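Local coordinates for protein SGNH-hydrolase family esterase (Altererythrobacter indicus, PDB 7C2A) that hydrolyses esters as a marine bacterial member of the SGNH-hydrolase family, and may act as a lysophospholipase, at residues A91-N96 with D131-Y136; T33-H38 with A42-A47; D13-G18 with F148-V153; E73-E78 with E102-R107. One frame throughout, in Å; residues are numbered along the deposited sequence.

Contact 1 of 4, residues A91-N96 with D131-Y136; sequences AEARQN and DGIYPY
Arg94 lays the aliphatic part of its side chain across Ile133 and Tyr136, so that two helices meet through carbon rather than through charge. Its CG stands anti to the backbone N (chi1 -175°), and the chain stays extended until it bends at chi3; this carries Arg94 CD to within 3.5 Å of Tyr136 CD2. The arginine and tyrosine side chains cross at about a right angle. Beyond the bend the guanidinium turns back over its own helix, where Ala91 CA lies over one face, toward its rim, and the guanidinium plane is tilted 68° from the phenol ring. With 5.8 Å between Arg94 CZ and the centroid of the Tyr136 ring, any cation-pi attraction is at most weak. Closer to the backbone, Arg94 CB rests against Ile133 CG2 at 3.9 Å. The longer branch of the same isoleucine reaches the residue before Arg94, and Ile133 CD1 lies 4.0 Å from Ala93 CB. A serine in place of Arg94 keeps CB against Ile133 CG2 but has no CG or CD, so the Tyr136 ring would probably lose its cover on this side and be freer to turn. In the fold, helix 90-106 lies between helix 133-140 and helix 54-66: Ile133 and Tyr134 also touch Leu97, Ala93 touches Thr54, and Tyr134 OH hydrogen-bonds Leu79 O just past strand 74-78.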
# COMPACT_ATOMS: atom_id res chain seq x y z
N ALA A 91 12.17 6.35 -8.80
CA ALA A 91 11.82 7.04 -10.06
C ALA A 91 10.87 6.15 -10.88
O ALA A 91 9.89 6.66 -11.42
CB ALA A 91 13.07 7.38 -10.84
N GLU A 92 11.16 4.86 -10.95
CA GLU A 92 10.28 3.93 -11.72
C GLU A 92 8.92 3.81 -11.02
O GLU A 92 7.91 3.70 -11.72
CB GLU A 92 10.98 2.60 -11.93
CG GLU A 92 12.22 2.74 -12.79
CD GLU A 92 12.88 1.42 -13.13
OE1 GLU A 92 12.28 0.39 -12.85
OE2 GLU A 92 14.00 1.42 -13.67
N ALA A 93 8.90 3.80 -9.69
CA ALA A 93 7.62 3.77 -8.98
C ALA A 93 6.78 5.00 -9.32
O ALA A 93 5.57 4.90 -9.56
CB ALA A 93 7.86 3.68 -7.47
N ARG A 94 7.42 6.17 -9.37
CA ARG A 94 6.73 7.39 -9.76
C ARG A 94 6.18 7.29 -11.17
O ARG A 94 5.05 7.72 -11.43
CB ARG A 94 7.69 8.57 -9.65
CG ARG A 94 7.05 9.92 -9.92
CD ARG A 94 8.08 11.05 -9.82
NE ARG A 94 9.18 10.82 -10.74
CZ ARG A 94 10.47 10.82 -10.41
NH1 ARG A 94 11.39 10.56 -11.33
NH2 ARG A 94 10.85 11.10 -9.17
N GLN A 95 6.97 6.76 -12.10
CA GLN A 95 6.52 6.60 -13.48
C GLN A 95 5.34 5.65 -13.57
O GLN A 95 4.37 5.91 -14.29
CB GLN A 95 7.67 6.07 -14.33
CG GLN A 95 8.86 6.99 -14.45
CD GLN A 95 10.16 6.24 -14.74
OE1 GLN A 95 10.14 5.12 -15.25
NE2 GLN A 95 11.29 6.86 -14.41
N ASN A 96 5.40 4.53 -12.85
CA ASN A 96 4.30 3.57 -12.88
C ASN A 96 3.04 4.17 -12.28
O ASN A 96 1.94 4.04 -12.86
CB ASN A 96 4.69 2.30 -12.13
CG ASN A 96 5.81 1.53 -12.80
OD1 ASN A 96 6.04 1.68 -14.00
ND2 ASN A 96 6.49 0.70 -12.03
N ASP A 131 9.86 9.21 -0.65
CA ASP A 131 8.79 9.95 0.01
C ASP A 131 8.28 11.08 -0.87
O ASP A 131 7.07 11.38 -0.86
CB ASP A 131 9.28 10.53 1.34
CG ASP A 131 9.47 9.48 2.41
OD1 ASP A 131 9.26 8.28 2.16
OD2 ASP A 131 9.85 9.89 3.52
N GLY A 132 9.16 11.71 -1.65
CA GLY A 132 8.76 12.86 -2.44
C GLY A 132 7.93 12.53 -3.66
O GLY A 132 7.37 13.45 -4.28
N ILE A 133 7.81 11.26 -4.05
CA ILE A 133 7.05 10.99 -5.27
C ILE A 133 5.57 11.29 -5.07
O ILE A 133 4.89 11.68 -6.02
CB ILE A 133 7.29 9.57 -5.84
CG1 ILE A 133 6.59 8.49 -5.03
CG2 ILE A 133 8.78 9.30 -6.00
CD1 ILE A 133 6.74 7.08 -5.60
N TYR A 134 5.06 11.13 -3.85
CA TYR A 134 3.62 11.29 -3.64
C TYR A 134 3.16 12.74 -3.74
O TYR A 134 2.18 13.01 -4.47
CB TYR A 134 3.19 10.57 -2.35
CG TYR A 134 3.42 9.08 -2.46
CD1 TYR A 134 2.48 8.25 -3.05
CD2 TYR A 134 4.61 8.51 -2.02
CE1 TYR A 134 2.70 6.90 -3.21
CE2 TYR A 134 4.84 7.15 -2.17
CZ TYR A 134 3.89 6.35 -2.77
OH TYR A 134 4.16 5.02 -2.90
N PRO A 135 3.78 13.71 -3.07
CA PRO A 135 3.38 15.10 -3.30
C PRO A 135 3.58 15.53 -4.74
O PRO A 135 2.77 16.31 -5.27
CB PRO A 135 4.26 15.91 -2.34
CG PRO A 135 4.73 14.94 -1.33
CD PRO A 135 4.78 13.60 -1.98
N TYR A 136 4.61 15.02 -5.41
CA TYR A 136 4.81 15.34 -6.81
C TYR A 136 3.63 14.86 -7.65
O TYR A 136 3.09 15.60 -8.49
CB TYR A 136 6.11 14.71 -7.31
CG TYR A 136 6.28 14.84 -8.80
CD1 TYR A 136 6.86 15.98 -9.36
CD2 TYR A 136 5.88 13.83 -9.65
CE1 TYR A 136 7.01 16.10 -10.72
CE2 TYR A 136 6.03 13.94 -11.02
CZ TYR A 136 6.60 15.09 -11.54
OH TYR A 136 6.76 15.20 -12.90

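Contact 2 of 4, residues T33-H38 with A42-A47; sequences TALRSH and ARIINA
A single methyl of Leu35 makes the contact with Ala42 and Ile44: Leu35 CD1 sits 4.0 Å from Ala42 CB and 4.2 Å from Ile44 CD1. The leucine has CG anti to its carbonyl carbon (chi1 -73°) and an extended chi2, which carries CD1 away from the helix and out to the strand. Ile44 uses a similar conformation, with CG1 also opposite the carbonyl carbon (chi1 -56°) and CD1 at the end of a stretched-out branch, so the tip of the longer arm does the touching while CG2 stays back. The two side chains meet at about a right angle. Ala42 and Ile44, two residues apart on the strand, turn the same way, and Leu35 CD1 bridges them; the touch is purely apolar and small. Ile44 is also covered by Pro28 and Leu31, and its backbone N hydrogen-bonds Glu32 OE1, all on helix 27-35. Past Leu35 the backbone turns through bonds between residues three apart, such as His38 N to Leu35 O at 2.8 Å. His38 ND1 binds a cadmium ion, and a bound cadmium ion lies about 7 Å from the Leu35 side chain. Helix 27-35 joins strand 6-12 to the neighbouring parallel strand 42-48, and this packing of a helix onto the strand that follows it belongs to a beta-alpha-beta crossover, here at the outermost strand of the flavodoxin-like sheet of SGNH hydrolases.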
# COMPACT_ATOMS: atom_id res chain seq x y z
N THR A 33 -18.18 1.42 6.19
CA THR A 33 -19.07 1.61 7.33
C THR A 33 -18.90 3.00 7.93
O THR A 33 -19.90 3.66 8.25
CB THR A 33 -18.80 0.53 8.37
OG1 THR A 33 -19.05 -0.75 7.81
CG2 THR A 33 -19.69 0.73 9.59
N ALA A 34 -17.66 3.47 8.06
CA ALA A 34 -17.41 4.76 8.69
C ALA A 34 -17.99 5.92 7.88
O ALA A 34 -18.41 6.93 8.45
CB ALA A 34 -15.91 4.96 8.88
N LEU A 35 -18.05 5.78 6.55
CA LEU A 35 -18.59 6.86 5.74
C LEU A 35 -20.06 7.12 6.03
O LEU A 35 -20.53 8.23 5.76
CB LEU A 35 -18.34 6.58 4.26
CG LEU A 35 -16.88 6.76 3.82
CD1 LEU A 35 -16.70 6.29 2.39
CD2 LEU A 35 -16.39 8.19 3.96
N ARG A 36 -20.79 6.14 6.57
CA ARG A 36 -22.18 6.39 6.97
C ARG A 36 -22.27 7.57 7.93
O ARG A 36 -23.24 8.32 7.90
CB ARG A 36 -22.77 5.15 7.64
CG ARG A 36 -22.97 3.94 6.74
CD ARG A 36 -23.49 2.77 7.57
NE ARG A 36 -23.14 1.48 6.99
CZ ARG A 36 -23.26 0.32 7.65
NH1 ARG A 36 -23.72 0.31 8.89
NH2 ARG A 36 -22.92 -0.81 7.05
N SER A 37 -21.25 7.75 8.77
CA SER A 37 -21.23 8.83 9.75
C SER A 37 -20.90 10.17 9.11
O SER A 37 -20.94 11.20 9.81
CB SER A 37 -20.22 8.51 10.85
OG SER A 37 -20.63 7.38 11.60
N HIS A 38 -20.56 10.17 7.83
CA HIS A 38 -20.40 11.39 7.05
C HIS A 38 -21.57 11.62 6.12
O HIS A 38 -21.46 12.41 5.18
CB HIS A 38 -19.09 11.34 6.26
CG HIS A 38 -17.87 11.19 7.11
ND1 HIS A 38 -16.99 12.23 7.32
CD2 HIS A 38 -17.41 10.15 7.84
CE1 HIS A 38 -16.02 11.82 8.12
NE2 HIS A 38 -16.25 10.57 8.45
N ALA A 42 -21.75 4.30 0.74
CA ALA A 42 -20.78 3.92 -0.28
C ALA A 42 -20.78 2.42 -0.49
O ALA A 42 -21.12 1.64 0.41
CB ALA A 42 -19.38 4.37 0.12
N ARG A 43 -20.43 2.02 -1.70
CA ARG A 43 -20.05 0.65 -2.01
C ARG A 43 -18.59 0.76 -2.42
O ARG A 43 -18.28 1.36 -3.46
CB ARG A 43 -20.87 0.09 -3.16
CG ARG A 43 -20.43 -1.30 -3.57
CD ARG A 43 -21.39 -1.98 -4.53
NE ARG A 43 -21.38 -1.45 -5.90
CZ ARG A 43 -20.44 -1.73 -6.81
NH1 ARG A 43 -19.41 -2.51 -6.50
NH2 ARG A 43 -20.55 -1.24 -8.03
N ILE A 44 -17.70 0.25 -1.59
CA ILE A 44 -16.27 0.36 -1.87
C ILE A 44 -15.80 -0.94 -2.50
O ILE A 44 -15.86 -2.00 -1.87
CB ILE A 44 -15.47 0.73 -0.62
CG1 ILE A 44 -16.04 2.02 -0.03
CG2 ILE A 44 -14.00 0.90 -1.00
CD1 ILE A 44 -15.18 2.66 1.05
N ILE A 45 -15.35 -0.83 -3.74
CA ILE A 45 -14.76 -1.95 -4.47
C ILE A 45 -13.39 -2.21 -3.88
O ILE A 45 -12.50 -1.35 -3.96
CB ILE A 45 -14.61 -1.61 -5.96
CG1 ILE A 45 -15.91 -1.13 -6.58
CG2 ILE A 45 -14.02 -2.78 -6.73
CD1 ILE A 45 -15.65 -0.22 -7.76
N ASN A 46 -13.19 -3.38 -3.31
CA ASN A 46 -11.88 -3.72 -2.77
C ASN A 46 -11.05 -4.31 -3.89
O ASN A 46 -11.14 -5.51 -4.20
CB ASN A 46 -11.98 -4.66 -1.57
CG ASN A 46 -10.67 -4.78 -0.84
OD1 ASN A 46 -9.61 -4.60 -1.44
ND2 ASN A 46 -10.73 -5.05 0.45
N ALA A 47 -10.24 -3.46 -4.52
CA ALA A 47 -9.27 -3.87 -5.52
C ALA A 47 -7.86 -3.89 -4.94
O ALA A 47 -6.89 -3.57 -5.63
CB ALA A 47 -9.36 -3.00 -6.77

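Contact 3 of 4, residues D13-G18 with F148-V153; sequences DSLFAG and FFLEAV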
# COMPACT_ATOMS: atom_id res chain seq x y z
N ASP A 13 -2.74 -2.45 -2.32
CA ASP A 13 -1.98 -3.67 -2.07
C ASP A 13 -2.50 -4.37 -0.82
O ASP A 13 -3.71 -4.35 -0.56
CB ASP A 13 -0.47 -3.39 -2.03
CG ASP A 13 -0.09 -2.31 -1.04
OD1 ASP A 13 -0.80 -2.16 -0.02
OD2 ASP A 13 0.93 -1.62 -1.26
N SER A 14 -1.62 -4.99 -0.03
CA SER A 14 -2.07 -5.72 1.15
C SER A 14 -2.74 -4.82 2.19
O SER A 14 -3.50 -5.33 3.02
CB SER A 14 -0.90 -6.47 1.80
OG SER A 14 0.15 -5.58 2.13
N LEU A 15 -2.47 -3.52 2.17
CA LEU A 15 -3.13 -2.62 3.11
C LEU A 15 -4.59 -2.38 2.77
O LEU A 15 -5.36 -1.98 3.64
CB LEU A 15 -2.38 -1.28 3.18
CG LEU A 15 -0.91 -1.34 3.58
CD1 LEU A 15 -0.32 0.06 3.59
CD2 LEU A 15 -0.75 -1.98 4.96
N PHE A 16 -4.98 -2.59 1.51
CA PHE A 16 -6.39 -2.59 1.15
C PHE A 16 -6.98 -3.99 1.11
O PHE A 16 -8.14 -4.17 1.47
CB PHE A 16 -6.60 -1.91 -0.22
CG PHE A 16 -6.58 -0.40 -0.17
CD1 PHE A 16 -6.34 0.29 1.00
CD2 PHE A 16 -6.81 0.32 -1.33
CE1 PHE A 16 -6.35 1.68 1.01
CE2 PHE A 16 -6.81 1.70 -1.33
CZ PHE A 16 -6.59 2.38 -0.15
N ALA A 17 -6.19 -5.00 0.71
CA ALA A 17 -6.71 -6.37 0.64
C ALA A 17 -7.09 -6.91 2.01
O ALA A 17 -7.93 -7.81 2.10
CB ALA A 17 -5.69 -7.30 -0.01
N GLY A 18 -6.47 -6.41 3.08
CA GLY A 18 -6.76 -6.89 4.42
C GLY A 18 -5.94 -8.11 4.80
O GLY A 18 -6.45 -9.02 5.47
N PHE A 148 0.55 10.81 4.72
CA PHE A 148 1.16 9.66 5.38
C PHE A 148 0.02 8.72 5.79
O PHE A 148 -0.54 8.84 6.88
CB PHE A 148 2.00 10.12 6.56
CG PHE A 148 2.78 9.03 7.27
CD1 PHE A 148 2.85 7.74 6.80
CD2 PHE A 148 3.44 9.32 8.45
CE1 PHE A 148 3.57 6.76 7.49
CE2 PHE A 148 4.15 8.35 9.14
CZ PHE A 148 4.22 7.08 8.67
N PHE A 149 -0.32 7.79 4.90
CA PHE A 149 -1.48 6.93 5.13
C PHE A 149 -1.37 6.17 6.45
O PHE A 149 -2.36 6.04 7.17
CB PHE A 149 -1.62 5.98 3.94
CG PHE A 149 -2.73 4.98 4.10
CD1 PHE A 149 -4.01 5.40 4.41
CD2 PHE A 149 -2.49 3.63 3.93
CE1 PHE A 149 -5.04 4.48 4.55
CE2 PHE A 149 -3.53 2.72 4.07
CZ PHE A 149 -4.79 3.15 4.39
N LEU A 150 -0.19 5.65 6.77
CA LEU A 150 -0.02 4.84 7.97
C LEU A 150 0.34 5.65 9.21
O LEU A 150 0.74 5.06 10.22
CB LEU A 150 1.03 3.75 7.73
CG LEU A 150 0.63 2.67 6.74
CD1 LEU A 150 1.77 1.67 6.57
CD2 LEU A 150 -0.65 1.96 7.17
N GLU A 151 0.21 6.97 9.16
CA GLU A 151 0.60 7.80 10.29
C GLU A 151 -0.06 7.36 11.60
O GLU A 151 0.59 7.34 12.65
CB GLU A 151 0.25 9.26 10.00
CG GLU A 151 0.72 10.23 11.07
CD GLU A 151 0.51 11.67 10.64
OE1 GLU A 151 -0.57 11.98 10.11
OE2 GLU A 151 1.44 12.49 10.84
N ALA A 152 -1.34 6.98 11.55
CA ALA A 152 -2.05 6.70 12.79
C ALA A 152 -1.57 5.43 13.48
O ALA A 152 -1.89 5.24 14.66
CB ALA A 152 -3.55 6.66 12.55
N VAL A 153 -0.81 4.57 12.81
CA VAL A 153 -0.22 3.41 13.48
C VAL A 153 1.28 3.53 13.64
O VAL A 153 1.91 2.61 14.18
CB VAL A 153 -0.63 2.08 12.81
CG1 VAL A 153 -2.13 1.89 12.89
CG2 VAL A 153 -0.14 2.02 11.37
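Leu15 and Phe149 reach each other from contrasting first torsions: Leu15 CG is anti to its carbonyl carbon (chi1 -58°), whereas Phe149 CG is anti to its backbone N (chi1 176°), and both groups are thereby directed toward the other segment. Residues 13-15 form the DSL of the GDSL signature, the block that in this family carries the nucleophilic serine, so the contact joins that block to the long loop following strand 144-146. Leu15 CD1 comes to the edge of the Phe149 ring, near its plane, 4.2 Å from Phe149 CE2. Leu150 reaches toward Leu15 tip to tip, and Leu15 CD1 meets both of its methyls, with Leu150 CD1 at 4.0 Å and Leu150 CD2 at 4.1 Å. One residue along, Phe16 swings the end of its ring to the loop, where Phe149 CZ lies 4.0 Å from Phe16 CE1, close to the plane of the Phe16 ring. No polar bond crosses between the segments; four apolar side chains carry the contact. Tyr27 extends the aromatic group, edge-to-face with Phe149 and nearly parallel to Phe16. On the loop, a type I turn from Phe148 to Glu151 presents Phe149 and Leu150 at its two central positions. On the other segment, Asp13 is the N-cap of helix 14-17, and Leu15 N donates to Asp13 OD1 over 3.1 Å at 168°, meeting the oxygen on its anti side.

Contact 4 of 4, residues E73-E78 with E102-R107; sequences ELAIVE and EELQRR
Leu104 meets Ala75 and Val77 through methyl groups alone, yet the residue just before it, Glu103, holds a buried carboxylate gripped by two consecutive arginines on the flank of the helix that faces helix 54-66. Arg107 approaches side-on with both nitrogens on one oxygen: Arg107 NE is 2.8 Å and Arg107 NH2 3.0 Å from Glu103 OE2, with that oxygen in the guanidinium plane. These two bonds would be expected to favour the ionised carboxylate. Arg106 also binds side-on but divides its bonds, with Arg106 NH2 2.9 Å from Glu103 OE2 and Arg106 NE 3.3 Å from Glu103 OE1, the last meeting its oxygen from above the carboxylate plane; these bonds are those of one of two conformers and are less certain. The network lies between helices 90-106 and 54-66, on one side of an alpha/beta/alpha sandwich of the SGNH-hydrolase type, in which helix 90-106 covers the parallel sheet over its middle strand, 74-78. There Leu104, with CG anti to its carbonyl carbon (chi1 -69°), spreads its two methyls over the strand. Leu104 CD2 lies 3.7 Å from Ala75 CB, and Leu104 CD1 is 3.7 Å from Val77 CG2. The leucine and valine side chains slide past each other in opposite directions, and CG2 is the valine branch that touches. Leu65 and Ile111 pack against the same leucine. Lys62 adds a salt bridge to Glu103 OE1, and Arg107 NH2 has a second acid in Asp66 of helix 54-66.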
# COMPACT_ATOMS: atom_id res chain seq x y z
N GLU A 73 -16.85 6.64 -8.70
CA GLU A 73 -17.01 8.06 -8.50
C GLU A 73 -15.82 8.69 -7.78
O GLU A 73 -15.70 9.91 -7.74
CB GLU A 73 -18.33 8.32 -7.76
CG GLU A 73 -19.54 7.75 -8.53
CD GLU A 73 -20.83 7.77 -7.73
OE1 GLU A 73 -21.28 6.68 -7.31
OE2 GLU A 73 -21.39 8.87 -7.55
N LEU A 74 -14.93 7.86 -7.25
CA LEU A 74 -13.68 8.27 -6.63
C LEU A 74 -12.80 7.03 -6.68
O LEU A 74 -13.29 5.92 -6.46
CB LEU A 74 -13.89 8.67 -5.17
CG LEU A 74 -12.64 8.88 -4.31
CD1 LEU A 74 -11.84 10.07 -4.79
CD2 LEU A 74 -13.02 9.07 -2.85
N ALA A 75 -11.52 7.23 -6.98
CA ALA A 75 -10.52 6.16 -6.92
C ALA A 75 -9.50 6.52 -5.86
O ALA A 75 -8.89 7.60 -5.93
CB ALA A 75 -9.82 5.98 -8.27
N ILE A 76 -9.30 5.63 -4.91
CA ILE A 76 -8.28 5.77 -3.88
C ILE A 76 -7.11 4.88 -4.29
O ILE A 76 -7.28 3.67 -4.43
CB ILE A 76 -8.80 5.37 -2.50
CG1 ILE A 76 -10.11 6.10 -2.15
CG2 ILE A 76 -7.72 5.61 -1.46
CD1 ILE A 76 -10.77 5.63 -0.85
N VAL A 77 -5.93 5.47 -4.48
CA VAL A 77 -4.78 4.74 -5.01
C VAL A 77 -3.74 4.64 -3.91
O VAL A 77 -3.27 5.66 -3.38
CB VAL A 77 -4.20 5.42 -6.26
CG1 VAL A 77 -2.94 4.70 -6.72
CG2 VAL A 77 -5.23 5.47 -7.37
N GLU A 78 -3.37 3.40 -3.57
CA GLU A 78 -2.50 3.10 -2.43
C GLU A 78 -1.47 2.06 -2.90
O GLU A 78 -1.69 0.87 -2.75
CB GLU A 78 -3.35 2.58 -1.28
CG GLU A 78 -2.60 2.15 -0.05
CD GLU A 78 -2.26 0.67 -0.03
OE1 GLU A 78 -1.09 0.36 0.32
OE2 GLU A 78 -3.12 -0.18 -0.32
N GLU A 102 -2.85 8.66 -14.83
CA GLU A 102 -3.22 9.14 -16.15
C GLU A 102 -4.43 8.41 -16.69
O GLU A 102 -5.30 9.01 -17.33
CB GLU A 102 -2.03 9.00 -17.10
CG GLU A 102 -1.10 10.19 -17.02
CD GLU A 102 0.20 10.01 -17.78
OE1 GLU A 102 0.35 9.00 -18.50
OE2 GLU A 102 1.07 10.90 -17.64
N GLU A 103 -4.51 7.10 -16.45
CA GLU A 103 -5.69 6.35 -16.87
C GLU A 103 -6.94 6.82 -16.13
O GLU A 103 -8.00 7.00 -16.74
CB GLU A 103 -5.44 4.86 -16.67
CG GLU A 103 -6.62 3.98 -17.05
CD GLU A 103 -6.99 4.04 -18.52
OE1 GLU A 103 -6.17 4.50 -19.34
OE2 GLU A 103 -8.11 3.63 -18.87
N LEU A 104 -6.84 7.01 -14.81
CA LEU A 104 -7.98 7.52 -14.05
C LEU A 104 -8.39 8.90 -14.55
O LEU A 104 -9.59 9.19 -14.71
CB LEU A 104 -7.64 7.55 -12.56
CG LEU A 104 -7.49 6.16 -11.94
CD1 LEU A 104 -6.76 6.24 -10.61
CD2 LEU A 104 -8.84 5.49 -11.77
N GLN A 105 -7.41 9.77 -14.80
CA GLN A 105 -7.71 11.12 -15.28
C GLN A 105 -8.36 11.09 -16.66
O GLN A 105 -9.27 11.87 -16.94
CB GLN A 105 -6.41 11.92 -15.33
CG GLN A 105 -6.59 13.43 -15.33
CD GLN A 105 -5.28 14.14 -15.15
OE1 GLN A 105 -4.32 13.88 -15.88
NE2 GLN A 105 -5.22 15.05 -14.18
N ARG A 106 -7.88 10.21 -17.54
CA ARG A 106 -8.52 10.08 -18.85
C ARG A 106 -10.01 9.82 -18.70
O ARG A 106 -10.82 10.39 -19.43
CB ARG A 106 -7.85 8.95 -19.64
CG ARG A 106 -8.32 8.81 -21.06
CD ARG A 106 -7.61 7.65 -21.72
NE ARG A 106 -8.10 6.37 -21.22
CZ ARG A 106 -9.23 5.79 -21.62
NH1 ARG A 106 -9.99 6.39 -22.54
NH2 ARG A 106 -9.60 4.63 -21.11
N ARG A 107 -10.38 8.97 -17.74
CA ARG A 107 -11.77 8.62 -17.52
C ARG A 107 -12.49 9.60 -16.62
O ARG A 107 -13.64 9.36 -16.25
CB ARG A 107 -11.87 7.21 -16.94
CG ARG A 107 -11.16 6.17 -17.78
CD ARG A 107 -11.59 4.78 -17.37
NE ARG A 107 -10.76 3.76 -17.99
CZ ARG A 107 -11.19 2.54 -18.29
NH1 ARG A 107 -12.44 2.19 -18.04
NH2 ARG A 107 -10.36 1.68 -18.85

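From the N terminus, the first segment of contact 3 follows strand 6-12, and its partner arrives 130 residues later, so this long loop encloses the other three contacts. Contact 2 closes first, a short helix-to-strand connection from helix 27-35 to edge strand 42-48. Contact 4 then opens on strand 74-78, and before helix 90-106 returns to it at residues 102-107, contact 1 has begun at residues 91-96; contacts 1 and 4 therefore cross, sharing that helix. Contact 1 ends on helix 133-140. Contact 3 touches both contact 2, through Asn46 ND2 and Phe16 O, and contact 4, through Asp13 N and Glu78 OE2, linking the sheet to the GDSL block.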